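Local structure of alkane monooxygenase (Geobacillus thermodenitrificans, 3B9O) at residues A131-V135 / Y164-C168; Y158-D162 / S230-F236; Y169-G174 / H428-R434. The protein is a luciferase-like flavin monooxygenase built on a TIM-barrel fold and binds flavin mononucleotide. All coordinates share one frame; numbering follows the deposited sequence.

Contact 1: residues A131-V135 / Y164-C168. With FMN (flavin mononucleotide), chain C.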
loop_
_atom_site.group_PDB
_atom_site.type_symbol
_atom_site.label_atom_id
_atom_site.label_comp_id
_atom_site.label_asym_id
_atom_site.label_seq_id
_atom_site.Cartn_x
_atom_site.Cartn_y
_atom_site.Cartn_z
ATOM N N ALA A 131 -8.403 -3.562 2.278
ATOM C CA ALA A 131 -7.932 -3.204 0.959
ATOM C C ALA A 131 -6.727 -4.078 0.667
ATOM O O ALA A 131 -6.054 -4.553 1.592
ATOM C CB ALA A 131 -7.552 -1.729 0.918
ATOM N N TRP A 132 -6.509 -4.325 -0.620
ATOM C CA TRP A 132 -5.398 -5.128 -1.067
ATOM C C TRP A 132 -4.528 -4.350 -2.035
ATOM O O TRP A 132 -4.976 -3.932 -3.115
ATOM C CB TRP A 132 -5.924 -6.454 -1.673
ATOM C CG TRP A 132 -4.894 -7.317 -2.352
ATOM C CD1 TRP A 132 -3.530 -7.365 -2.104
ATOM C CD2 TRP A 132 -5.150 -8.282 -3.395
ATOM N NE1 TRP A 132 -2.931 -8.293 -2.963
ATOM C CE2 TRP A 132 -3.891 -8.865 -3.758
ATOM C CE3 TRP A 132 -6.315 -8.686 -4.079
ATOM C CZ2 TRP A 132 -3.772 -9.854 -4.775
ATOM C CZ3 TRP A 132 -6.203 -9.673 -5.073
ATOM C CH2 TRP A 132 -4.941 -10.263 -5.386
ATOM N N ASN A 133 -3.276 -4.169 -1.631
ATOM C CA ASN A 133 -2.244 -3.639 -2.526
ATOM C C ASN A 133 -1.625 -4.761 -3.359
ATOM O O ASN A 133 -0.824 -5.564 -2.877
ATOM C CB ASN A 133 -1.195 -2.814 -1.781
ATOM C CG ASN A 133 -0.115 -2.233 -2.727
ATOM O OD1 ASN A 133 -0.424 -1.740 -3.815
ATOM N ND2 ASN A 133 1.141 -2.299 -2.314
ATOM N N VAL A 134 -2.059 -4.812 -4.615
ATOM C CA VAL A 134 -1.677 -5.846 -5.576
ATOM C C VAL A 134 -0.297 -5.532 -6.105
ATOM O O VAL A 134 -0.057 -4.473 -6.660
ATOM C CB VAL A 134 -2.653 -5.929 -6.756
ATOM C CG1 VAL A 134 -2.218 -7.073 -7.719
ATOM C CG2 VAL A 134 -4.034 -6.178 -6.250
ATOM N N VAL A 135 0.600 -6.486 -5.912
ATOM C CA VAL A 135 2.008 -6.322 -6.199
ATOM C C VAL A 135 2.490 -7.573 -6.982
ATOM O O VAL A 135 1.852 -8.624 -6.902
ATOM C CB VAL A 135 2.710 -6.129 -4.819
ATOM C CG1 VAL A 135 3.927 -6.970 -4.655
ATOM C CG2 VAL A 135 2.881 -4.640 -4.504
ATOM N N TYR A 164 -4.742 -13.765 -11.864
ATOM C CA TYR A 164 -4.892 -13.910 -10.420
ATOM C C TYR A 164 -6.126 -13.083 -9.958
ATOM O O TYR A 164 -7.000 -13.582 -9.234
ATOM C CB TYR A 164 -3.597 -13.413 -9.737
ATOM C CG TYR A 164 -3.430 -13.880 -8.307
ATOM C CD1 TYR A 164 -2.429 -14.805 -7.976
ATOM C CD2 TYR A 164 -4.290 -13.416 -7.288
ATOM C CE1 TYR A 164 -2.244 -15.266 -6.683
ATOM C CE2 TYR A 164 -4.126 -13.891 -5.950
ATOM C CZ TYR A 164 -3.100 -14.809 -5.671
ATOM O OH TYR A 164 -2.956 -15.277 -4.381
ATOM N N LEU A 165 -6.153 -11.820 -10.355
ATOM C CA LEU A 165 -7.309 -10.940 -10.098
ATOM C C LEU A 165 -8.599 -11.458 -10.755
ATOM O O LEU A 165 -9.660 -11.396 -10.150
ATOM C CB LEU A 165 -6.995 -9.499 -10.493
ATOM C CG LEU A 165 -6.253 -8.648 -9.437
ATOM C CD1 LEU A 165 -6.073 -7.295 -10.042
ATOM C CD2 LEU A 165 -7.061 -8.512 -8.145
ATOM N N GLU A 166 -8.504 -11.987 -11.984
ATOM C CA GLU A 166 -9.666 -12.577 -12.689
ATOM C C GLU A 166 -10.316 -13.605 -11.757
ATOM O O GLU A 166 -11.537 -13.583 -11.539
ATOM C CB GLU A 166 -9.223 -13.265 -14.017
ATOM C CG GLU A 166 -10.381 -13.555 -15.017
ATOM C CD GLU A 166 -10.042 -14.436 -16.306
ATOM O OE1 GLU A 166 -11.056 -14.867 -16.949
ATOM O OE2 GLU A 166 -8.833 -14.709 -16.673
ATOM N N VAL A 167 -9.474 -14.491 -11.217
ATOM C CA VAL A 167 -9.894 -15.590 -10.304
ATOM C C VAL A 167 -10.536 -15.050 -9.034
ATOM O O VAL A 167 -11.635 -15.481 -8.664
ATOM C CB VAL A 167 -8.694 -16.537 -9.919
ATOM C CG1 VAL A 167 -9.102 -17.548 -8.871
ATOM C CG2 VAL A 167 -8.118 -17.255 -11.188
ATOM N N CYS A 168 -9.863 -14.081 -8.393
ATOM C CA CYS A 168 -10.389 -13.460 -7.171
ATOM C C CYS A 168 -11.705 -12.749 -7.438
ATOM O O CYS A 168 -12.701 -12.964 -6.717
ATOM C CB CYS A 168 -9.321 -12.527 -6.545
ATOM S SG CYS A 168 -7.934 -13.501 -5.912
HETATM N N1 FMN C . 6.890 -3.949 -3.921
HETATM C C2 FMN C . 6.748 -4.862 -2.932
HETATM O O2 FMN C . 7.110 -6.053 -3.164
HETATM N N3 FMN C . 6.221 -4.452 -1.732
HETATM C C4 FMN C . 5.832 -3.154 -1.524
HETATM O O4 FMN C . 5.346 -2.807 -0.427
HETATM C C4A FMN C . 5.969 -2.207 -2.551
HETATM N N5 FMN C . 5.596 -0.898 -2.414
HETATM C C5A FMN C . 5.773 -0.020 -3.452
HETATM C C6 FMN C . 5.412 1.337 -3.344
HETATM C C7 FMN C . 5.590 2.221 -4.427
HETATM C C7M FMN C . 5.210 3.683 -4.326
HETATM C C8 FMN C . 6.120 1.752 -5.620
HETATM C C8M FMN C . 6.320 2.690 -6.788
HETATM C C9 FMN C . 6.488 0.407 -5.741
HETATM C C9A FMN C . 6.322 -0.485 -4.666
HETATM N N10 FMN C . 6.681 -1.789 -4.789
HETATM C C10 FMN C . 6.521 -2.646 -3.759
HETATM C "C1'" FMN C . 7.256 -2.320 -6.044
HETATM C "C2'" FMN C . 6.150 -2.994 -6.874
HETATM O "O2'" FMN C . 4.902 -2.971 -6.181
HETATM C "C3'" FMN C . 6.427 -4.448 -7.293
HETATM O "O3'" FMN C . 6.901 -5.272 -6.206
HETATM C "C4'" FMN C . 7.277 -4.557 -8.579
HETATM O "O4'" FMN C . 8.406 -5.417 -8.402
HETATM C "C5'" FMN C . 7.779 -3.220 -9.134
HETATM O "O5'" FMN C . 6.770 -2.803 -10.046
HETATM P P FMN C . 7.075 -1.930 -11.360
HETATM O O1P FMN C . 8.365 -2.511 -11.917
HETATM O O2P FMN C . 5.846 -2.157 -12.189
HETATM O O3P FMN C . 7.300 -0.508 -10.881
#

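Contact 2: residues Y158-D162 / S230-F236. With FMN (flavin mononucleotide), chain C.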
loop_
_atom_site.group_PDB
_atom_site.type_symbol
_atom_site.label_atom_id
_atom_site.label_comp_id
_atom_site.label_asym_id
_atom_site.label_seq_id
_atom_site.Cartn_x
_atom_site.Cartn_y
_atom_site.Cartn_z
ATOM N N TYR A 158 3.034 -9.499 -14.444
ATOM C CA TYR A 158 1.791 -8.717 -14.514
ATOM C C TYR A 158 0.658 -9.424 -15.265
ATOM O O TYR A 158 -0.514 -9.265 -14.917
ATOM C CB TYR A 158 2.035 -7.316 -15.100
ATOM C CG TYR A 158 2.544 -6.321 -14.078
ATOM C CD1 TYR A 158 3.880 -5.940 -14.043
ATOM C CD2 TYR A 158 1.686 -5.787 -13.122
ATOM C CE1 TYR A 158 4.344 -5.020 -13.073
ATOM C CE2 TYR A 158 2.134 -4.879 -12.146
ATOM C CZ TYR A 158 3.455 -4.494 -12.119
ATOM O OH TYR A 158 3.879 -3.585 -11.147
ATOM N N ASP A 159 0.995 -10.212 -16.281
ATOM C CA ASP A 159 -0.005 -11.054 -16.925
ATOM C C ASP A 159 -0.568 -12.101 -15.947
ATOM O O ASP A 159 -1.764 -12.382 -15.947
ATOM C CB ASP A 159 0.601 -11.762 -18.136
ATOM C CG ASP A 159 1.076 -10.780 -19.223
ATOM O OD1 ASP A 159 0.476 -9.709 -19.400
ATOM O OD2 ASP A 159 2.043 -11.121 -19.903
ATOM N N LEU A 160 0.314 -12.694 -15.147
ATOM C CA LEU A 160 -0.084 -13.616 -14.092
ATOM C C LEU A 160 -1.010 -12.906 -13.077
ATOM O O LEU A 160 -2.075 -13.433 -12.698
ATOM C CB LEU A 160 1.172 -14.198 -13.414
ATOM C CG LEU A 160 0.966 -14.923 -12.079
ATOM C CD1 LEU A 160 0.045 -16.128 -12.233
ATOM C CD2 LEU A 160 2.295 -15.355 -11.519
ATOM N N ALA A 161 -0.616 -11.699 -12.671
ATOM C CA ALA A 161 -1.459 -10.877 -11.827
ATOM C C ALA A 161 -2.857 -10.608 -12.431
ATOM O O ALA A 161 -3.864 -10.628 -11.699
ATOM C CB ALA A 161 -0.736 -9.581 -11.494
ATOM N N ASP A 162 -2.931 -10.330 -13.748
ATOM C CA ASP A 162 -4.207 -10.177 -14.413
ATOM C C ASP A 162 -5.128 -11.369 -14.134
ATOM O O ASP A 162 -6.274 -11.190 -13.712
ATOM C CB ASP A 162 -4.027 -10.033 -15.935
ATOM C CG ASP A 162 -3.716 -8.618 -16.361
ATOM O OD1 ASP A 162 -2.885 -8.450 -17.281
ATOM O OD2 ASP A 162 -4.311 -7.654 -15.818
ATOM N N SER A 230 6.457 0.894 -13.397
ATOM C CA SER A 230 6.839 0.467 -14.753
ATOM C C SER A 230 5.684 0.697 -15.699
ATOM O O SER A 230 4.531 0.866 -15.261
ATOM C CB SER A 230 7.261 -1.003 -14.763
ATOM O OG SER A 230 6.128 -1.821 -14.530
ATOM N N GLU A 231 5.968 0.729 -16.999
ATOM C CA GLU A 231 4.901 0.967 -17.957
ATOM C C GLU A 231 3.821 -0.119 -17.859
ATOM O O GLU A 231 2.634 0.179 -17.894
ATOM C CB GLU A 231 5.453 1.098 -19.376
ATOM C CG GLU A 231 4.358 1.372 -20.381
ATOM C CD GLU A 231 4.858 1.727 -21.757
ATOM O OE1 GLU A 231 4.008 1.750 -22.687
ATOM O OE2 GLU A 231 6.078 1.986 -21.899
ATOM N N ARG A 232 4.248 -1.372 -17.707
ATOM C CA ARG A 232 3.323 -2.489 -17.507
ATOM C C ARG A 232 2.479 -2.316 -16.217
ATOM O O ARG A 232 1.272 -2.595 -16.221
ATOM C CB ARG A 232 4.103 -3.822 -17.467
ATOM C CG ARG A 232 3.232 -5.091 -17.514
ATOM C CD ARG A 232 2.327 -5.144 -18.761
ATOM N NE ARG A 232 1.386 -6.264 -18.698
ATOM C CZ ARG A 232 0.205 -6.263 -18.049
ATOM N NH1 ARG A 232 -0.221 -5.178 -17.386
ATOM N NH2 ARG A 232 -0.570 -7.344 -18.093
ATOM N N GLY A 233 3.135 -1.921 -15.130
ATOM C CA GLY A 233 2.488 -1.591 -13.866
ATOM C C GLY A 233 1.427 -0.497 -14.008
ATOM O O GLY A 233 0.314 -0.650 -13.532
ATOM N N ARG A 234 1.747 0.584 -14.718
ATOM C CA ARG A 234 0.786 1.688 -14.901
ATOM C C ARG A 234 -0.384 1.202 -15.686
ATOM O O ARG A 234 -1.510 1.585 -15.417
ATOM C CB ARG A 234 1.413 2.910 -15.598
ATOM C CG ARG A 234 2.206 3.815 -14.664
ATOM C CD ARG A 234 2.776 5.055 -15.414
ATOM N NE ARG A 234 4.135 4.712 -15.762
ATOM C CZ ARG A 234 4.713 4.793 -16.943
ATOM N NH1 ARG A 234 4.103 5.289 -18.020
ATOM N NH2 ARG A 234 5.960 4.398 -17.007
ATOM N N GLU A 235 -0.128 0.327 -16.665
ATOM C CA GLU A 235 -1.219 -0.250 -17.450
ATOM C C GLU A 235 -2.124 -1.127 -16.576
ATOM O O GLU A 235 -3.364 -1.146 -16.731
ATOM C CB GLU A 235 -0.648 -1.082 -18.600
ATOM C CG GLU A 235 -1.720 -1.573 -19.561
ATOM C CD GLU A 235 -2.330 -0.451 -20.400
ATOM O OE1 GLU A 235 -3.438 -0.653 -20.903
ATOM O OE2 GLU A 235 -1.713 0.631 -20.551
ATOM N N PHE A 236 -1.484 -1.882 -15.686
ATOM C CA PHE A 236 -2.185 -2.759 -14.737
ATOM C C PHE A 236 -3.065 -1.974 -13.777
ATOM O O PHE A 236 -4.206 -2.344 -13.547
ATOM C CB PHE A 236 -1.185 -3.593 -13.925
ATOM C CG PHE A 236 -1.840 -4.622 -13.030
ATOM C CD1 PHE A 236 -2.186 -5.858 -13.529
ATOM C CD2 PHE A 236 -2.106 -4.352 -11.695
ATOM C CE1 PHE A 236 -2.787 -6.818 -12.719
ATOM C CE2 PHE A 236 -2.712 -5.328 -10.871
ATOM C CZ PHE A 236 -3.040 -6.554 -11.400
HETATM N N1 FMN C . 6.890 -3.949 -3.921
HETATM C C2 FMN C . 6.748 -4.862 -2.932
HETATM O O2 FMN C . 7.110 -6.053 -3.164
HETATM N N3 FMN C . 6.221 -4.452 -1.732
HETATM C C4 FMN C . 5.832 -3.154 -1.524
HETATM O O4 FMN C . 5.346 -2.807 -0.427
HETATM C C4A FMN C . 5.969 -2.207 -2.551
HETATM N N5 FMN C . 5.596 -0.898 -2.414
HETATM C C5A FMN C . 5.773 -0.020 -3.452
HETATM C C6 FMN C . 5.412 1.337 -3.344
HETATM C C7 FMN C . 5.590 2.221 -4.427
HETATM C C7M FMN C . 5.210 3.683 -4.326
HETATM C C8 FMN C . 6.120 1.752 -5.620
HETATM C C8M FMN C . 6.320 2.690 -6.788
HETATM C C9 FMN C . 6.488 0.407 -5.741
HETATM C C9A FMN C . 6.322 -0.485 -4.666
HETATM N N10 FMN C . 6.681 -1.789 -4.789
HETATM C C10 FMN C . 6.521 -2.646 -3.759
HETATM C "C1'" FMN C . 7.256 -2.320 -6.044
HETATM C "C2'" FMN C . 6.150 -2.994 -6.874
HETATM O "O2'" FMN C . 4.902 -2.971 -6.181
HETATM C "C3'" FMN C . 6.427 -4.448 -7.293
HETATM O "O3'" FMN C . 6.901 -5.272 -6.206
HETATM C "C4'" FMN C . 7.277 -4.557 -8.579
HETATM O "O4'" FMN C . 8.406 -5.417 -8.402
HETATM C "C5'" FMN C . 7.779 -3.220 -9.134
HETATM O "O5'" FMN C . 6.770 -2.803 -10.046
HETATM P P FMN C . 7.075 -1.930 -11.360
HETATM O O1P FMN C . 8.365 -2.511 -11.917
HETATM O O2P FMN C . 5.846 -2.157 -12.189
HETATM O O3P FMN C . 7.300 -0.508 -10.881
HETATM O O HOH W 1 -2.994 -5.432 -16.818
#

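Contact 3: residues Y169-G174 / H428-R434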
loop_
_atom_site.group_PDB
_atom_site.type_symbol
_atom_site.label_atom_id
_atom_site.label_comp_id
_atom_site.label_asym_id
_atom_site.label_seq_id
_atom_site.Cartn_x
_atom_site.Cartn_y
_atom_site.Cartn_z
ATOM N N TYR A 169 -11.760 -11.952 -8.513
ATOM C CA TYR A 169 -13.042 -11.289 -8.879
ATOM C C TYR A 169 -14.184 -12.303 -9.063
ATOM O O TYR A 169 -15.281 -12.092 -8.548
ATOM C CB TYR A 169 -12.944 -10.478 -10.188
ATOM C CG TYR A 169 -11.991 -9.298 -10.219
ATOM C CD1 TYR A 169 -11.395 -8.920 -11.429
ATOM C CD2 TYR A 169 -11.678 -8.556 -9.056
ATOM C CE1 TYR A 169 -10.529 -7.837 -11.516
ATOM C CE2 TYR A 169 -10.800 -7.441 -9.126
ATOM C CZ TYR A 169 -10.225 -7.111 -10.366
ATOM O OH TYR A 169 -9.381 -6.037 -10.463
ATOM N N LYS A 170 -13.942 -13.401 -9.803
ATOM C CA LYS A 170 -15.001 -14.434 -9.971
ATOM C C LYS A 170 -15.473 -15.012 -8.635
ATOM O O LYS A 170 -16.653 -15.085 -8.384
ATOM C CB LYS A 170 -14.537 -15.556 -10.883
ATOM C CG LYS A 170 -14.393 -15.119 -12.367
ATOM C CD LYS A 170 -13.551 -16.154 -13.132
ATOM C CE LYS A 170 -13.386 -15.630 -14.555
ATOM N NZ LYS A 170 -12.912 -16.674 -15.464
ATOM N N LEU A 171 -14.534 -15.404 -7.786
ATOM C CA LEU A 171 -14.849 -15.860 -6.413
ATOM C C LEU A 171 -15.643 -14.851 -5.571
ATOM O O LEU A 171 -16.688 -15.157 -4.976
ATOM C CB LEU A 171 -13.545 -16.293 -5.687
ATOM C CG LEU A 171 -12.787 -17.479 -6.317
ATOM C CD1 LEU A 171 -11.416 -17.670 -5.683
ATOM C CD2 LEU A 171 -13.640 -18.805 -6.241
ATOM N N TRP A 172 -15.151 -13.627 -5.542
ATOM C CA TRP A 172 -15.708 -12.602 -4.683
ATOM C C TRP A 172 -17.045 -12.019 -5.122
ATOM O O TRP A 172 -17.844 -11.668 -4.279
ATOM C CB TRP A 172 -14.707 -11.457 -4.540
ATOM C CG TRP A 172 -13.488 -11.800 -3.735
ATOM C CD1 TRP A 172 -13.425 -12.654 -2.675
ATOM C CD2 TRP A 172 -12.188 -11.203 -3.857
ATOM N NE1 TRP A 172 -12.147 -12.669 -2.159
ATOM C CE2 TRP A 172 -11.373 -11.772 -2.846
ATOM C CE3 TRP A 172 -11.622 -10.254 -4.739
ATOM C CZ2 TRP A 172 -10.010 -11.456 -2.714
ATOM C CZ3 TRP A 172 -10.283 -9.922 -4.606
ATOM C CH2 TRP A 172 -9.482 -10.521 -3.588
ATOM N N GLU A 173 -17.246 -11.903 -6.439
ATOM C CA GLU A 173 -18.365 -11.180 -7.035
ATOM C C GLU A 173 -19.387 -12.116 -7.637
ATOM O O GLU A 173 -20.570 -11.804 -7.657
ATOM C CB GLU A 173 -17.896 -10.252 -8.168
ATOM C CG GLU A 173 -16.894 -9.130 -7.759
ATOM C CD GLU A 173 -17.555 -8.073 -6.884
ATOM O OE1 GLU A 173 -16.852 -7.500 -6.041
ATOM O OE2 GLU A 173 -18.763 -7.824 -7.051
ATOM N N GLY A 174 -18.929 -13.240 -8.149
ATOM C CA GLY A 174 -19.823 -14.094 -8.959
ATOM C C GLY A 174 -20.242 -15.457 -8.394
ATOM O O GLY A 174 -21.250 -16.060 -8.828
ATOM N N HIS A 428 -15.992 -0.803 -13.442
ATOM C CA HIS A 428 -14.874 -1.695 -13.102
ATOM C C HIS A 428 -14.987 -3.081 -13.784
ATOM O O HIS A 428 -16.068 -3.641 -13.862
ATOM C CB HIS A 428 -14.784 -1.849 -11.585
ATOM C CG HIS A 428 -13.481 -2.422 -11.122
ATOM N ND1 HIS A 428 -13.196 -3.770 -11.189
ATOM C CD2 HIS A 428 -12.380 -1.826 -10.607
ATOM C CE1 HIS A 428 -11.980 -3.985 -10.723
ATOM N NE2 HIS A 428 -11.463 -2.820 -10.361
ATOM N N ILE A 429 -13.881 -3.664 -14.239
ATOM C CA ILE A 429 -13.936 -4.970 -14.956
ATOM C C ILE A 429 -14.488 -6.186 -14.145
ATOM O O ILE A 429 -15.091 -7.115 -14.708
ATOM C CB ILE A 429 -12.556 -5.314 -15.647
ATOM C CG1 ILE A 429 -11.428 -5.388 -14.621
ATOM C CG2 ILE A 429 -12.200 -4.249 -16.689
ATOM C CD1 ILE A 429 -10.173 -6.010 -15.171
ATOM N N ALA A 430 -14.277 -6.180 -12.835
ATOM C CA ALA A 430 -14.841 -7.189 -11.939
ATOM C C ALA A 430 -16.366 -7.254 -11.965
ATOM O O ALA A 430 -16.937 -8.305 -11.677
ATOM C CB ALA A 430 -14.381 -6.955 -10.534
ATOM N N ALA A 431 -17.020 -6.136 -12.297
ATOM C CA ALA A 431 -18.475 -6.062 -12.338
ATOM C C ALA A 431 -19.087 -7.013 -13.364
ATOM O O ALA A 431 -20.276 -7.397 -13.237
ATOM C CB ALA A 431 -18.947 -4.636 -12.585
ATOM N N ARG A 432 -18.277 -7.387 -14.353
ATOM C CA ARG A 432 -18.621 -8.404 -15.386
ATOM C C ARG A 432 -19.064 -9.735 -14.808
ATOM O O ARG A 432 -19.845 -10.451 -15.442
ATOM C CB ARG A 432 -17.427 -8.686 -16.316
ATOM C CG ARG A 432 -17.206 -7.622 -17.370
ATOM C CD ARG A 432 -15.740 -7.363 -17.608
ATOM N NE ARG A 432 -15.522 -6.023 -18.168
ATOM C CZ ARG A 432 -15.067 -5.796 -19.398
ATOM N NH1 ARG A 432 -14.771 -6.822 -20.196
ATOM N NH2 ARG A 432 -14.893 -4.548 -19.835
ATOM N N TYR A 433 -18.559 -10.087 -13.622
ATOM C CA TYR A 433 -18.795 -11.434 -13.076
ATOM C C TYR A 433 -19.982 -11.561 -12.144
ATOM O O TYR A 433 -20.243 -12.637 -11.604
ATOM C CB TYR A 433 -17.543 -11.993 -12.417
ATOM C CG TYR A 433 -16.334 -11.918 -13.293
ATOM C CD1 TYR A 433 -16.230 -12.683 -14.466
ATOM C CD2 TYR A 433 -15.286 -11.083 -12.954
ATOM C CE1 TYR A 433 -15.080 -12.591 -15.284
ATOM C CE2 TYR A 433 -14.156 -10.983 -13.739
ATOM C CZ TYR A 433 -14.055 -11.734 -14.899
ATOM O OH TYR A 433 -12.913 -11.599 -15.649
ATOM N N ARG A 434 -20.739 -10.492 -11.991
ATOM C CA ARG A 434 -21.898 -10.535 -11.110
ATOM C C ARG A 434 -23.097 -11.418 -11.513
ATOM O O ARG A 434 -23.823 -11.904 -10.641
ATOM C CB ARG A 434 -22.333 -9.132 -10.779
ATOM C CG ARG A 434 -21.272 -8.439 -10.033
ATOM C CD ARG A 434 -21.573 -6.995 -9.909
ATOM N NE ARG A 434 -20.615 -6.381 -8.995
ATOM C CZ ARG A 434 -20.427 -5.072 -8.831
ATOM N NH1 ARG A 434 -21.112 -4.174 -9.530
ATOM N NH2 ARG A 434 -19.537 -4.668 -7.947
HETATM O O HOH W 2 -23.449 -11.709 -8.044
HETATM O O HOH W 3 -24.000 -15.003 -9.725
#

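Contact 1: residues A131-V135 / Y164-C168
One helical turn, closed by the 3.0 Å bond from Cys-168 N to Tyr-164 O, presents both of these residues to Trp-132. They belong to a beta-alpha unit of the TIM barrel: strand 130-135 runs in the barrel wall, and helix 154-174 returns outside it. The segment axes approach to 11.9 Å with 148° between their directions, so the helix runs roughly antiparallel to the strand. Side chains alone bridge this gap, and all five that touch are buried. Trp-132 CG lies anti to the backbone N (chi1 172°), which extends the indole outward to the helix. Its CH2 meets Tyr-164 CD2 at 3.7 Å, with the tyrosine atom at the indole edge. The two six-membered rings are inclined at 60°, an oblique pair that is neither a stack nor edge-to-face. Leu-165 CD2 packs tightly on Trp-132 CZ3, at 3.4 Å, while Cys-168 SG makes a looser sulfur-aromatic contact, 4.3 Å from the same carbon. One face of the indole is taken by Val-134 CG2, 3.6 Å above its plane, and this methyl also reaches Leu-165 CD2. Outside the segments, Trp-132 NE1 is hydrogen-bonded to Phe-105 O and Tyr-164 OH to Glu-110 O. Val-135 instead lines the flavin pocket; its CG2 lies 3.1 Å from O2' of flavin mononucleotide, unusually short for a methyl, and its off-rotamer placement is doubtful.

Contact 2: residues Y158-D162 / S230-F236
Two torsions bring Arg-232 alongside Tyr-158: CG stands anti to the backbone N (chi1 -170°), and the chain then bends at chi2 (57°). The guanidinium is thereby laid under Tyr-158 CB, which sits 3.6 Å above its plane and over its centre, while its NH2 is directed at two carboxylates one helical turn apart. Arg-232 NH2 gives a nearly straight bond to Asp-159 OD1 (2.9 Å), on that oxygen's anti side. A second, more bent bond goes from Arg-232 NH2 to the syn side of Asp-162 OD1 (2.7 Å). Both acceptors lie in the guanidinium plane, and a water joins Arg-232 NH1 to Asp-162 OD2, so this salt-bridge network fixes the group's rotation. Deeper in, the Tyr-158 ring receives a CH-pi contact over one face from Gly-233 CA, 3.9 Å from the ring centroid. Phe-236 meets Tyr-158 CD2 obliquely, and its CE1 touches Ala-161 CB. Tyr-158 OH donates to O2P of flavin mononucleotide at 2.6 Å. The phosphate rests at the start of helix 231-240, where Ser-230 N donates to O3P at 3.0 Å, and the helix end would probably favour the negative charge. Ser-230 is the N-cap: its OG accepts from Gly-233 N at 3.1 Å, is hydrogen-bonded to His-154 NE2, and donates to O2P in a bond so short that its exact length is doubtful. The helix segments run nearly parallel, 14° apart, with axes 10.8 Å from each other. As successive outer helices of the TIM barrel they pack side by side, Phe-236 reaching inward to Gln-226 of strand 223-227 and Arg-234 packing against the following helix, 251-265.

Contact 3: residues Y169-G174 / H428-R434
The Tyr-169 ring takes Ala-430 CB over one face, in a CH-pi contact with the methyl 3.5 Å from the ring centroid, and has Tyr-433 CE2 at its edge. His-428 turns its own edge toward the tyrosine in an offset edge-to-face pair, planes 88° apart. Its CE1 only touches Tyr-169 OH, at 3.3 Å; that hydroxyl is hydrogen-bonded to His-240 ND1. Over a face of Tyr-433 lies Lys-170 CG, 3.8 Å from the centroid; the extended lysine chain carries on across that ring, and its NZ forms a salt bridge with Glu-166. The Arg-434 guanidinium has Ala-431 CB on one face and Glu-173 OE2 at its edge. Here Arg-434 NE gives Glu-173 OE2 a bond of 3.0 Å at 165°, arriving from above the carboxylate plane; the NH2 bond to that oxygen is weak, and NH2 is also hydrogen-bonded to Leu-424 O. Glu-173 OE1 is hydrogen-bonded to Thr-221 OG1. A C-terminal 3-10 turn is thus docked on the last turns of helix 154-174, an outer helix of the barrel. Two waters tie the two backbones together, each donating to Arg-434 O, one also to Glu-173 O and the other to Gly-174 O. His-428 ND1 accepts from Ala-430 N at 3.1 Å while its NE2 is bonded to His-240 O, consistent with a neutral imidazole protonated on NE2.

Followed from the N terminus, the chain leaves strand 130-135 and closes contact 1 when helix 154-174 packs back on it. Contact 2 opens inside that loop, at 158-162, and closes only at 230-236, so the two cross. They also touch, Leu-165 CD1 lying 3.4 Å from Phe-236 CZ, and both reach flavin mononucleotide. Contact 3 opens at 169-174, after contact 1 has closed but before contact 2 has, and spans some 250 residues to 428-434; it therefore follows contact 1 in series and crosses contact 2. Helix 154-174 serves all three, joined successively to the barrel wall, the next outer helix and the C-terminal tail.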